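Local atomic coordinates of ribulose bisphosphate carboxylase (Hyperthermus butylicus DSM 5456, PDB entry 6HUN), a protein that probably catalyses the magnesium-dependent addition of carbon dioxide and water to ribulose 1,5-bisphosphate, giving two molecules of 3-phosphoglycerate in an archaeal AMP degradation pathway. Residues Y192-E206 against R229-N243. Sequence-based numbering, arbitrary orientation. Where two conformers were deposited one is given.
Sequences YEILIGGIDLVKDDE and RAEKETGERKGYLAN
Lys-238, just before strand 239-243, extends its side chain alongside Leu-195 into the turn 197-200. A bend at its second torsion (chi2 -90°) directs the otherwise extended chain, and NZ donates to Leu-195 O at 2.6 Å and to Ile-199 O at 2.9 Å. Leu-195 O also takes Gly-198 N from the opposite face of its plane, so this carbonyl of the Schellman motif ending helix 184-196 is gripped from both faces. Ala-230 CB packs 3.6 Å from Leu-195 CB where the two helices meet. At their outer side the Arg-229 guanidinium stacks on the Tyr-192 ring (planes 21° apart), with NH2 over the ring centre in a cation-pi contact. Tyr-192 OH donates to Glu-233 OE1, which also pairs with Arg-229 NH1.

Four backbone bonds join parallel strands 201-203 and 239-243, from Gly-239 N to Asp-200 O through to Asp-204 N to Leu-241 O. Leu-201 CD2 lies 3.7 Å from Gly-239 CA, where the glycine leaves room for it. On the face of Val-202, Tyr-240 has CG anti to its backbone N (chi1 177°), and its ring edge passes Val-202 O to place OH 2.6 Å from Asp-204 OD1, a hydrogen bond on the syn side. The carboxylate stands almost perpendicular to the ring, while OD2 accepts Asn-243 N and pairs with Arg-219. Asn-243 ND2 donates to Asp-205 O, and OD1 bonds Thr-245. Lys-203, uncarbamylated here, bonds Gln-403 near a bound calcium ion. These strands and helix 216-234 form a right-handed beta-alpha-beta unit of the Rubisco TIM barrel, whose C-terminal strand end carries the predicted magnesium ligands: Lys-203 once carbamylated, and Asp-205 and Glu-206, both paired with Lys-179.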
# COMPACT_ATOMS: atom_id res chain seq x y z
N TYR A 192 16.84 25.78 13.23
CA TYR A 192 17.15 26.60 14.39
C TYR A 192 16.09 27.69 14.61
O TYR A 192 15.56 27.84 15.71
CB TYR A 192 18.51 27.24 14.21
CG TYR A 192 18.85 28.19 15.35
CD1 TYR A 192 19.02 27.71 16.64
CD2 TYR A 192 18.99 29.54 15.13
CE1 TYR A 192 19.35 28.56 17.69
CE2 TYR A 192 19.31 30.41 16.18
CZ TYR A 192 19.48 29.91 17.46
OH TYR A 192 19.80 30.74 18.53
N GLU A 193 15.79 28.47 13.57
CA GLU A 193 14.85 29.57 13.75
C GLU A 193 13.48 29.07 14.19
O GLU A 193 12.82 29.69 15.04
CB GLU A 193 14.73 30.36 12.45
CG GLU A 193 16.03 30.48 11.72
CD GLU A 193 16.09 31.69 10.82
OE1 GLU A 193 15.70 31.57 9.64
OE2 GLU A 193 16.54 32.76 11.30
N ILE A 194 13.04 27.94 13.62
CA ILE A 194 11.76 27.32 13.98
C ILE A 194 11.74 26.98 15.47
O ILE A 194 10.87 27.44 16.22
CB ILE A 194 11.51 26.08 13.09
CG1 ILE A 194 11.13 26.52 11.66
CG2 ILE A 194 10.41 25.16 13.65
CD1 ILE A 194 11.40 25.47 10.58
N LEU A 195 12.72 26.19 15.94
CA LEU A 195 12.69 25.75 17.33
C LEU A 195 12.90 26.91 18.30
O LEU A 195 12.20 27.00 19.32
CB LEU A 195 13.76 24.71 17.57
CG LEU A 195 13.67 23.49 16.63
CD1 LEU A 195 14.75 22.55 17.05
CD2 LEU A 195 12.33 22.83 16.74
N ILE A 196 13.87 27.78 18.01
CA ILE A 196 14.23 28.88 18.91
C ILE A 196 13.03 29.74 19.30
O ILE A 196 12.99 30.30 20.41
CB ILE A 196 15.36 29.74 18.29
CG1 ILE A 196 16.18 30.40 19.38
CG2 ILE A 196 14.80 30.81 17.33
CD1 ILE A 196 17.06 29.42 20.12
N GLY A 197 12.04 29.87 18.44
CA GLY A 197 10.91 30.68 18.84
C GLY A 197 9.76 29.97 19.52
O GLY A 197 8.78 30.63 19.85
N GLY A 198 9.82 28.66 19.74
CA GLY A 198 8.73 28.01 20.46
C GLY A 198 8.12 26.76 19.82
O GLY A 198 7.26 26.11 20.42
N ILE A 199 8.50 26.43 18.60
CA ILE A 199 7.97 25.18 18.03
C ILE A 199 8.71 24.02 18.69
O ILE A 199 9.87 24.16 19.12
CB ILE A 199 8.06 25.18 16.50
CG1 ILE A 199 7.17 26.27 15.92
CG2 ILE A 199 7.68 23.78 15.89
CD1 ILE A 199 5.84 26.41 16.59
N ASP A 200 8.00 22.91 18.90
CA ASP A 200 8.51 21.78 19.67
C ASP A 200 9.19 20.75 18.77
O ASP A 200 10.19 20.16 19.19
CB ASP A 200 7.37 21.09 20.44
CG ASP A 200 6.52 22.07 21.23
OD1 ASP A 200 7.07 22.77 22.15
OD2 ASP A 200 5.31 22.15 20.91
N LEU A 201 8.68 20.57 17.57
CA LEU A 201 9.15 19.52 16.65
C LEU A 201 9.37 20.12 15.28
O LEU A 201 8.51 20.83 14.76
CB LEU A 201 8.16 18.37 16.55
CG LEU A 201 7.83 17.64 17.84
CD1 LEU A 201 6.58 16.84 17.60
CD2 LEU A 201 8.96 16.69 18.24
N VAL A 202 10.55 19.85 14.69
CA VAL A 202 10.76 20.15 13.28
C VAL A 202 10.51 18.86 12.51
O VAL A 202 10.84 17.77 12.99
CB VAL A 202 12.17 20.75 13.04
CG1 VAL A 202 13.20 19.93 13.73
CG2 VAL A 202 12.46 20.86 11.54
N LYS A 203 9.84 18.96 11.40
CA LYS A 203 9.35 17.75 10.72
C LYS A 203 9.82 17.73 9.29
O LYS A 203 9.62 18.70 8.55
CB LYS A 203 7.82 17.71 10.76
CG LYS A 203 7.10 16.48 10.19
CD LYS A 203 5.60 16.81 10.33
CE LYS A 203 4.70 15.71 9.84
NZ LYS A 203 3.89 16.05 8.62
N ASP A 204 10.38 16.59 8.86
CA ASP A 204 10.70 16.44 7.47
C ASP A 204 9.43 16.34 6.66
O ASP A 204 8.41 15.82 7.14
CB ASP A 204 11.48 15.12 7.25
CG ASP A 204 12.94 15.24 7.55
OD1 ASP A 204 13.50 16.38 7.80
OD2 ASP A 204 13.54 14.13 7.55
N ASP A 205 9.48 16.72 5.40
CA ASP A 205 8.28 16.43 4.63
C ASP A 205 8.31 14.97 4.16
O ASP A 205 9.33 14.28 4.26
CB ASP A 205 8.14 17.40 3.46
CG ASP A 205 6.67 17.73 3.16
OD1 ASP A 205 5.88 17.99 4.10
OD2 ASP A 205 6.30 17.71 1.98
N GLU A 206 7.15 14.49 3.66
CA GLU A 206 6.97 13.07 3.35
C GLU A 206 7.91 12.56 2.27
O GLU A 206 8.20 11.35 2.23
CB GLU A 206 5.51 12.80 2.95
CG GLU A 206 5.13 13.29 1.57
CD GLU A 206 4.97 14.79 1.47
OE1 GLU A 206 5.02 15.31 0.33
OE2 GLU A 206 4.80 15.45 2.54
N ARG A 229 21.31 23.68 20.38
CA ARG A 229 21.34 25.11 20.66
C ARG A 229 20.01 25.57 21.21
O ARG A 229 19.94 26.17 22.29
CB ARG A 229 21.72 25.87 19.39
CG ARG A 229 23.08 25.47 18.87
CD ARG A 229 23.96 26.70 18.61
NE ARG A 229 23.52 27.40 17.40
CZ ARG A 229 23.21 28.70 17.34
NH1 ARG A 229 23.26 29.46 18.43
NH2 ARG A 229 22.82 29.23 16.18
N ALA A 230 18.91 25.22 20.52
CA ALA A 230 17.59 25.69 20.91
C ALA A 230 17.18 25.20 22.30
O ALA A 230 16.54 25.95 23.04
CB ALA A 230 16.51 25.27 19.90
N GLU A 231 17.56 23.97 22.68
CA GLU A 231 17.23 23.50 24.02
C GLU A 231 18.04 24.27 25.07
O GLU A 231 17.55 24.52 26.18
CB GLU A 231 17.53 22.03 24.16
CG GLU A 231 16.53 21.14 23.30
CD GLU A 231 16.92 19.68 23.32
OE1 GLU A 231 18.12 19.38 23.25
OE2 GLU A 231 16.02 18.81 23.38
N LYS A 232 19.28 24.59 24.75
CA LYS A 232 20.14 25.26 25.73
C LYS A 232 19.73 26.71 25.96
O LYS A 232 19.89 27.24 27.07
CB LYS A 232 21.58 25.14 25.27
CG LYS A 232 22.20 23.82 25.61
CD LYS A 232 23.51 23.63 24.89
CE LYS A 232 24.17 22.28 25.20
NZ LYS A 232 25.31 21.98 24.31
N GLU A 233 19.20 27.36 24.93
CA GLU A 233 18.78 28.75 25.01
C GLU A 233 17.36 28.91 25.55
O GLU A 233 17.10 29.84 26.31
CB GLU A 233 18.91 29.39 23.62
CG GLU A 233 20.22 29.02 22.97
CD GLU A 233 20.90 30.17 22.29
OE1 GLU A 233 21.13 30.07 21.07
OE2 GLU A 233 21.22 31.18 22.99
N THR A 234 16.43 28.03 25.18
CA THR A 234 15.04 28.11 25.62
C THR A 234 14.79 27.41 26.94
O THR A 234 13.83 27.77 27.64
CB THR A 234 14.10 27.47 24.58
OG1 THR A 234 14.47 26.09 24.46
CG2 THR A 234 14.20 28.17 23.23
N GLY A 235 15.61 26.43 27.31
CA GLY A 235 15.26 25.56 28.43
C GLY A 235 14.22 24.50 28.13
O GLY A 235 13.85 23.76 29.05
N GLU A 236 13.77 24.38 26.88
CA GLU A 236 12.67 23.50 26.48
C GLU A 236 13.25 22.40 25.59
O GLU A 236 14.01 22.69 24.66
CB GLU A 236 11.56 24.25 25.71
CG GLU A 236 10.93 25.46 26.49
CD GLU A 236 9.79 26.21 25.71
OE1 GLU A 236 9.76 26.23 24.44
OE2 GLU A 236 8.91 26.80 26.39
N ARG A 237 12.90 21.16 25.90
CA ARG A 237 13.18 20.02 25.02
C ARG A 237 12.53 20.20 23.64
O ARG A 237 11.47 20.80 23.49
CB ARG A 237 12.66 18.73 25.68
CG ARG A 237 13.33 18.29 26.95
CD ARG A 237 12.38 17.56 27.94
NE ARG A 237 12.81 17.69 29.36
CZ ARG A 237 12.47 18.68 30.20
NH1 ARG A 237 11.66 19.68 29.83
NH2 ARG A 237 12.93 18.66 31.44
N LYS A 238 13.21 19.68 22.60
CA LYS A 238 12.77 19.76 21.22
C LYS A 238 13.06 18.42 20.57
O LYS A 238 13.90 17.66 21.06
CB LYS A 238 13.51 20.84 20.43
CG LYS A 238 13.67 22.18 21.19
CD LYS A 238 12.46 23.04 20.89
CE LYS A 238 12.56 24.42 21.65
NZ LYS A 238 11.49 25.39 21.23
N GLY A 239 12.41 18.14 19.48
CA GLY A 239 12.63 16.87 18.80
C GLY A 239 12.56 17.05 17.30
O GLY A 239 12.09 18.06 16.81
N TYR A 240 13.02 16.01 16.56
CA TYR A 240 13.06 16.07 15.10
C TYR A 240 12.31 14.86 14.55
O TYR A 240 12.60 13.73 14.95
CB TYR A 240 14.52 16.05 14.64
CG TYR A 240 14.80 16.03 13.16
CD1 TYR A 240 13.87 16.50 12.24
CD2 TYR A 240 15.99 15.50 12.67
CE1 TYR A 240 14.15 16.47 10.87
CE2 TYR A 240 16.27 15.46 11.32
CZ TYR A 240 15.36 15.94 10.43
OH TYR A 240 15.66 15.91 9.10
N LEU A 241 11.31 15.09 13.68
CA LEU A 241 10.58 13.96 13.08
C LEU A 241 11.35 13.66 11.79
O LEU A 241 11.03 14.18 10.73
CB LEU A 241 9.09 14.26 12.86
CG LEU A 241 8.28 14.81 14.06
CD1 LEU A 241 6.83 15.26 13.68
CD2 LEU A 241 8.27 13.81 15.23
N ALA A 242 12.37 12.82 11.91
CA ALA A 242 13.29 12.52 10.82
C ALA A 242 12.69 11.43 9.97
O ALA A 242 12.33 10.36 10.47
CB ALA A 242 14.65 12.04 11.35
N ASN A 243 12.64 11.67 8.67
CA ASN A 243 11.98 10.72 7.76
C ASN A 243 12.95 9.57 7.43
O ASN A 243 13.94 9.77 6.72
CB ASN A 243 11.50 11.44 6.51
CG ASN A 243 10.45 10.64 5.76
OD1 ASN A 243 10.41 9.44 5.88
ND2 ASN A 243 9.53 11.31 5.06